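Uncharacterized conserved protein (Idiomarina loihiensis, PDB 2QSD) is of unknown function but belongs to the DUF1543 family and packs as a mainly beta-stranded, two-chain assembly. Local coordinates at residues Leu10-Val15 against His27-Val32; His56-Val61 against Lys173-Leu178. All blocks are in the same frame, centred on the assembly; numbering follows the deposited sequence.

Contact 1 (Leu10-Val15 against His27-Val32)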
loop_
_atom_site.group_PDB
_atom_site.type_symbol
_atom_site.label_atom_id
_atom_site.label_comp_id
_atom_site.label_asym_id
_atom_site.label_seq_id
_atom_site.Cartn_x
_atom_site.Cartn_y
_atom_site.Cartn_z
ATOM N N LEU A 10 13.125 -20.173 -1.720
ATOM C CA LEU A 10 12.185 -19.197 -2.249
ATOM C C LEU A 10 11.570 -18.415 -1.092
ATOM O O LEU A 10 10.939 -18.989 -0.197
ATOM C CB LEU A 10 11.085 -19.877 -3.079
ATOM C CG LEU A 10 10.005 -18.955 -3.662
ATOM C CD1 LEU A 10 10.578 -18.004 -4.715
ATOM C CD2 LEU A 10 8.851 -19.752 -4.245
ATOM N N PHE A 11 11.769 -17.104 -1.114
ATOM C CA PHE A 11 11.200 -16.223 -0.115
ATOM C C PHE A 11 10.132 -15.332 -0.725
ATOM O O PHE A 11 10.288 -14.816 -1.837
ATOM C CB PHE A 11 12.272 -15.326 0.486
ATOM C CG PHE A 11 13.336 -16.054 1.258
ATOM C CD1 PHE A 11 14.586 -16.285 0.687
ATOM C CD2 PHE A 11 13.111 -16.460 2.574
ATOM C CE1 PHE A 11 15.595 -16.920 1.406
ATOM C CE2 PHE A 11 14.109 -17.102 3.301
ATOM C CZ PHE A 11 15.354 -17.332 2.715
ATOM N N LEU A 12 9.045 -15.160 0.012
ATOM C CA LEU A 12 8.062 -14.140 -0.298
ATOM C C LEU A 12 8.243 -13.024 0.727
ATOM O O LEU A 12 8.087 -13.247 1.921
ATOM C CB LEU A 12 6.660 -14.766 -0.338
ATOM C CG LEU A 12 5.284 -14.370 0.230
ATOM C CD1 LEU A 12 5.032 -12.909 0.516
ATOM C CD2 LEU A 12 4.206 -14.912 -0.699
ATOM N N VAL A 13 8.609 -11.835 0.252
ATOM C CA VAL A 13 8.949 -10.714 1.128
ATOM C C VAL A 13 7.981 -9.546 0.964
ATOM O O VAL A 13 7.555 -9.220 -0.144
ATOM C CB VAL A 13 10.418 -10.223 0.929
ATOM C CG1 VAL A 13 11.411 -11.319 1.240
ATOM C CG2 VAL A 13 10.659 -9.738 -0.473
ATOM N N TYR A 14 7.626 -8.930 2.081
ATOM C CA TYR A 14 6.739 -7.778 2.086
ATOM C C TYR A 14 7.611 -6.581 2.414
ATOM O O TYR A 14 8.176 -6.486 3.503
ATOM C CB TYR A 14 5.658 -7.986 3.138
ATOM C CG TYR A 14 4.570 -6.940 3.220
ATOM C CD1 TYR A 14 3.673 -6.744 2.168
ATOM C CD2 TYR A 14 4.397 -6.185 4.383
ATOM C CE1 TYR A 14 2.653 -5.796 2.250
ATOM C CE2 TYR A 14 3.375 -5.233 4.484
ATOM C CZ TYR A 14 2.511 -5.045 3.414
ATOM O OH TYR A 14 1.509 -4.110 3.507
ATOM N N VAL A 15 7.764 -5.688 1.446
ATOM C CA VAL A 15 8.679 -4.568 1.605
ATOM C C VAL A 15 7.931 -3.251 1.554
ATOM O O VAL A 15 6.822 -3.179 1.024
ATOM C CB VAL A 15 9.813 -4.598 0.563
ATOM C CG1 VAL A 15 10.703 -5.793 0.804
ATOM C CG2 VAL A 15 9.256 -4.642 -0.858
ATOM N N HIS A 27 3.613 -0.322 -0.151
ATOM C CA HIS A 27 4.104 -1.673 0.093
ATOM C C HIS A 27 3.905 -2.577 -1.121
ATOM O O HIS A 27 2.899 -2.475 -1.809
ATOM C CB HIS A 27 3.394 -2.280 1.305
ATOM C CG HIS A 27 3.641 -1.540 2.580
ATOM N ND1 HIS A 27 2.920 -0.421 2.941
ATOM C CD2 HIS A 27 4.538 -1.749 3.572
ATOM C CE1 HIS A 27 3.361 0.026 4.101
ATOM N NE2 HIS A 27 4.344 -0.760 4.505
ATOM N N ASP A 28 4.860 -3.469 -1.359
ATOM C CA ASP A 28 4.747 -4.469 -2.418
ATOM C C ASP A 28 5.230 -5.836 -1.918
ATOM O O ASP A 28 5.991 -5.917 -0.953
ATOM C CB ASP A 28 5.551 -4.036 -3.659
ATOM C CG ASP A 28 5.198 -4.835 -4.910
ATOM O OD1 ASP A 28 4.082 -5.388 -4.968
ATOM O OD2 ASP A 28 6.032 -4.908 -5.841
ATOM N N ILE A 29 4.767 -6.896 -2.578
ATOM C CA ILE A 29 5.219 -8.259 -2.335
ATOM C C ILE A 29 6.198 -8.661 -3.431
ATOM O O ILE A 29 5.875 -8.570 -4.617
ATOM C CB ILE A 29 4.023 -9.233 -2.328
ATOM C CG1 ILE A 29 3.145 -9.007 -1.091
ATOM C CG2 ILE A 29 4.481 -10.689 -2.423
ATOM C CD1 ILE A 29 3.718 -9.581 0.169
ATOM N N ARG A 30 7.400 -9.079 -3.035
ATOM C CA ARG A 30 8.388 -9.595 -3.983
ATOM C C ARG A 30 8.670 -11.084 -3.744
ATOM O O ARG A 30 8.619 -11.565 -2.606
ATOM C CB ARG A 30 9.708 -8.813 -3.908
ATOM C CG ARG A 30 9.610 -7.287 -3.982
ATOM C CD ARG A 30 8.845 -6.789 -5.208
ATOM N NE ARG A 30 9.462 -7.187 -6.470
ATOM C CZ ARG A 30 8.901 -7.017 -7.666
ATOM N NH1 ARG A 30 7.706 -6.448 -7.780
ATOM N NH2 ARG A 30 9.537 -7.421 -8.753
ATOM N N PHE A 31 8.965 -11.800 -4.825
ATOM C CA PHE A 31 9.471 -13.159 -4.743
ATOM C C PHE A 31 10.951 -13.129 -5.062
ATOM O O PHE A 31 11.353 -12.555 -6.070
ATOM C CB PHE A 31 8.725 -14.080 -5.709
ATOM C CG PHE A 31 7.309 -14.360 -5.299
ATOM C CD1 PHE A 31 6.267 -13.536 -5.730
ATOM C CD2 PHE A 31 7.016 -15.441 -4.464
ATOM C CE1 PHE A 31 4.951 -13.787 -5.337
ATOM C CE2 PHE A 31 5.704 -15.706 -4.069
ATOM C CZ PHE A 31 4.670 -14.879 -4.507
ATOM N N VAL A 32 11.761 -13.727 -4.189
ATOM C CA VAL A 32 13.220 -13.715 -4.336
ATOM C C VAL A 32 13.822 -15.075 -3.978
ATOM O O VAL A 32 13.245 -15.823 -3.183
ATOM C CB VAL A 32 13.900 -12.610 -3.478
ATOM C CG1 VAL A 32 13.700 -11.231 -4.096
ATOM C CG2 VAL A 32 13.401 -12.639 -2.026
#
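Two backbone amides, those of Asn23 and Ile24 of the second subunit, grip Asp28 OD1, and the other carboxylate oxygen is held from within its own strand. There Arg30 NH1 meets Asp28 OD2 at 3.0 Å as a salt bridge, the acceptor lying in the guanidinium plane and using its syn lone pair. The arginine reaches back two residues because its chain is bent at both chi2 and chi3; its NH1 also bonds Gly21 O of the second subunit. Segments 10-15 and 27-32 run antiparallel at 158° as the two arms of a beta hairpin. Six backbone hydrogen bonds join the pairs Phe11-Val32, Val13-Arg30 and Val15-Asp28. The shortest links Phe11 N and Val32 O (2.8 Å). The longest links Asp28 N and Val15 O (3.1 Å). On the face of Leu12, Tyr14, Ile29 and Phe31, the methyl Ile29 CD1 meets the edge of the tyrosine ring at CD1 of Tyr14 (3.5 Å) and also touches Leu12 CD1 (3.6 Å). The other leucine methyl, Leu12 CD2, lies 3.8 Å from Phe31 CE2, the two side chains pointing the same way. Phe105 and Val107 of strand 105-110 pack on Leu12. With CG anti to its backbone N (chi1 -175°), Tyr14 lays its ring across toward His27; the planes are 9° apart but slid, so the rings barely overlap at 5.1 Å between centroids. On the reverse face Val13 CG2 rests 3.7 Å from Arg30 CB, while helix 41-47 packs on Val15 and Val32. The chemistry thus divides: apolar side chains seat the hairpin between a helix and a second sheet, whereas the carboxylate, its negative charge probably eased by three N-H donors, ties strand 26-34 to the partner subunit.

Contact 2 (His56-Val61 against Lys173-Leu178)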
loop_
_atom_site.group_PDB
_atom_site.type_symbol
_atom_site.label_atom_id
_atom_site.label_comp_id
_atom_site.label_asym_id
_atom_site.label_seq_id
_atom_site.Cartn_x
_atom_site.Cartn_y
_atom_site.Cartn_z
ATOM N N HIS A 56 12.612 -0.670 3.387
ATOM C CA HIS A 56 12.636 -1.548 4.547
ATOM C C HIS A 56 11.823 -2.805 4.316
ATOM O O HIS A 56 10.813 -2.795 3.610
ATOM C CB HIS A 56 12.140 -0.818 5.803
ATOM C CG HIS A 56 10.803 -0.162 5.638
ATOM N ND1 HIS A 56 9.625 -0.767 6.024
ATOM C CD2 HIS A 56 10.455 1.047 5.134
ATOM C CE1 HIS A 56 8.611 0.038 5.764
ATOM N NE2 HIS A 56 9.086 1.144 5.219
ATOM N N LEU A 57 12.295 -3.886 4.920
ATOM C CA LEU A 57 11.622 -5.167 4.938
ATOM C C LEU A 57 10.646 -5.198 6.111
ATOM O O LEU A 57 11.013 -4.829 7.226
ATOM C CB LEU A 57 12.683 -6.246 5.105
ATOM C CG LEU A 57 12.315 -7.711 4.983
ATOM C CD1 LEU A 57 12.147 -8.091 3.526
ATOM C CD2 LEU A 57 13.422 -8.509 5.635
ATOM N N ASP A 58 9.413 -5.639 5.866
ATOM C CA ASP A 58 8.374 -5.654 6.912
ATOM C C ASP A 58 7.934 -7.044 7.372
ATOM O O ASP A 58 7.694 -7.257 8.557
ATOM C CB ASP A 58 7.162 -4.816 6.498
ATOM C CG ASP A 58 7.446 -3.319 6.540
ATOM O OD1 ASP A 58 8.484 -2.919 7.112
ATOM O OD2 ASP A 58 6.630 -2.541 5.998
ATOM N N SER A 59 7.797 -7.971 6.431
ATOM C CA SER A 59 7.625 -9.382 6.755
ATOM C C SER A 59 8.133 -10.250 5.617
ATOM O O SER A 59 8.310 -9.777 4.495
ATOM C CB SER A 59 6.168 -9.721 7.080
ATOM O OG SER A 59 5.332 -9.557 5.955
ATOM N N PHE A 60 8.385 -11.518 5.924
ATOM C CA PHE A 60 8.737 -12.505 4.919
ATOM C C PHE A 60 8.371 -13.915 5.361
ATOM O O PHE A 60 8.178 -14.179 6.551
ATOM C CB PHE A 60 10.227 -12.431 4.549
ATOM C CG PHE A 60 11.161 -12.892 5.635
ATOM C CD1 PHE A 60 11.719 -11.977 6.517
ATOM C CD2 PHE A 60 11.507 -14.236 5.758
ATOM C CE1 PHE A 60 12.590 -12.389 7.516
ATOM C CE2 PHE A 60 12.371 -14.660 6.759
ATOM C CZ PHE A 60 12.917 -13.736 7.638
ATOM N N VAL A 61 8.301 -14.817 4.388
ATOM C CA VAL A 61 8.161 -16.241 4.649
ATOM C C VAL A 61 8.984 -17.038 3.645
ATOM O O VAL A 61 9.015 -16.720 2.457
ATOM C CB VAL A 61 6.667 -16.684 4.673
ATOM C CG1 VAL A 61 5.925 -16.258 3.397
ATOM C CG2 VAL A 61 6.531 -18.186 4.932
ATOM N N LYS A 173 7.975 -10.776 11.359
ATOM C CA LYS A 173 7.436 -9.458 11.029
ATOM C C LYS A 173 8.055 -8.375 11.911
ATOM O O LYS A 173 8.428 -8.632 13.057
ATOM C CB LYS A 173 5.902 -9.429 11.073
ATOM C CG LYS A 173 5.280 -9.841 12.393
ATOM C CD LYS A 173 3.784 -10.082 12.243
ATOM C CE LYS A 173 3.196 -10.695 13.511
ATOM N NZ LYS A 173 1.810 -11.198 13.298
ATOM N N GLY A 174 8.181 -7.173 11.359
ATOM C CA GLY A 174 8.834 -6.061 12.042
ATOM C C GLY A 174 9.253 -4.966 11.083
ATOM O O GLY A 174 8.564 -4.703 10.098
ATOM N N TYR A 175 10.383 -4.328 11.375
ATOM C CA TYR A 175 10.890 -3.224 10.574
ATOM C C TYR A 175 12.390 -3.385 10.425
ATOM O O TYR A 175 13.128 -3.224 11.387
ATOM C CB TYR A 175 10.563 -1.882 11.245
ATOM C CG TYR A 175 10.874 -0.657 10.397
ATOM C CD1 TYR A 175 9.885 -0.056 9.618
ATOM C CD2 TYR A 175 12.153 -0.097 10.381
ATOM C CE1 TYR A 175 10.164 1.071 8.844
ATOM C CE2 TYR A 175 12.444 1.021 9.605
ATOM C CZ TYR A 175 11.447 1.600 8.841
ATOM O OH TYR A 175 11.740 2.712 8.080
ATOM N N GLN A 176 12.837 -3.695 9.213
ATOM C CA GLN A 176 14.250 -3.943 8.957
ATOM C C GLN A 176 14.702 -3.175 7.719
ATOM O O GLN A 176 14.416 -3.595 6.602
ATOM C CB GLN A 176 14.508 -5.448 8.794
ATOM C CG GLN A 176 15.967 -5.851 8.518
ATOM C CD GLN A 176 16.840 -5.856 9.762
ATOM O OE1 GLN A 176 16.353 -5.740 10.891
ATOM N NE2 GLN A 176 18.143 -6.001 9.559
ATOM N N PRO A 177 15.375 -2.028 7.918
ATOM C CA PRO A 177 15.953 -1.265 6.816
ATOM C C PRO A 177 16.981 -2.081 6.061
ATOM O O PRO A 177 17.799 -2.763 6.666
ATOM C CB PRO A 177 16.639 -0.091 7.520
ATOM C CG PRO A 177 15.908 0.053 8.797
ATOM C CD PRO A 177 15.592 -1.353 9.209
ATOM N N LEU A 178 16.900 -2.029 4.738
ATOM C CA LEU A 178 17.890 -2.649 3.881
ATOM C C LEU A 178 19.123 -1.747 3.787
ATOM O O LEU A 178 18.987 -0.531 3.629
ATOM C CB LEU A 178 17.294 -2.930 2.496
ATOM C CG LEU A 178 16.587 -4.285 2.336
ATOM C CD1 LEU A 178 15.137 -4.240 2.755
ATOM C CD2 LEU A 178 16.674 -4.743 0.904
#
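Strand 56-61 pairs antiparallel with 173-178 through a register shift of one, because Gly174 and Tyr175 lie against Asp58 alone between the pairs Leu57-Gln176 and Ser59-Lys173. Among the side chains, His56 carries the contact. Its CG sits in the crowded position between backbone N and carbonyl carbon (chi1 53°), which places the imidazole over the ring of Tyr175 in an offset stack, centroids 4.3 Å apart and planes at 23°. Tyr175 CE1 lies over the centre of the imidazole, 3.4 Å from His56 ND1, and His56 CB makes a CH-pi contact with the phenol face. In its own ring plane ND1 of His56 donates to Asp58 OD1 at 2.7 Å, meeting the carboxylate from above its plane; NE2 is hydrogen-bonded to Glu25 OE1. Apolar contact is slight: Leu57 CB on Leu178 CD1 (3.9 Å), with Leu178 resting in turn on Tyr41 and Ile44, and Ser59 CB on Lys173 CB (4.0 Å). In the backbone, Leu57 N gives its hydrogen to Gln176 O at 2.7 Å, from above the carbonyl plane, and Gln176 N returns the bond to Leu57 O at 2.9 Å. Gly174 N reaches Asp58 O at 2.8 Å, just where the chain turns a corner. On its other edge the same strand makes a classic bulge, Asp58 and Ser59 opposite Tyr14 of strand 9-17. An alanine at His56 would remove the imidazole and would probably loosen Tyr175 and leave Asp58 and Glu25 without their shared partner. Held between two carboxylates at its two nitrogens, the buried imidazole is likely to favour the protonated, cationic form, which would suit its stack on the electron-rich phenol.

Overall arrangement
Both contacts belong to one antiparallel sheet, in which strands 9-17 and 56-62 are neighbours, and their centres lie 10 Å apart. Contact 1 is buried, about 5 Å from the centre of the chain, and joins strands close in sequence; contact 2, about 14 Å out, brings a largely exposed C-terminal segment to the sheet across more than a hundred residues. They meet at Tyr14, whose backbone probably hydrogen-bonds Asp58 and Ser59, and at His27, which packs on Asp58. Regular pairing and apolar packing, aliphatic on aromatic as well as on aliphatic, dominate the first, which also reaches the second subunit; broken register, an aromatic stack and a histidine-carboxylate bond mark the second, untouched by the other chain.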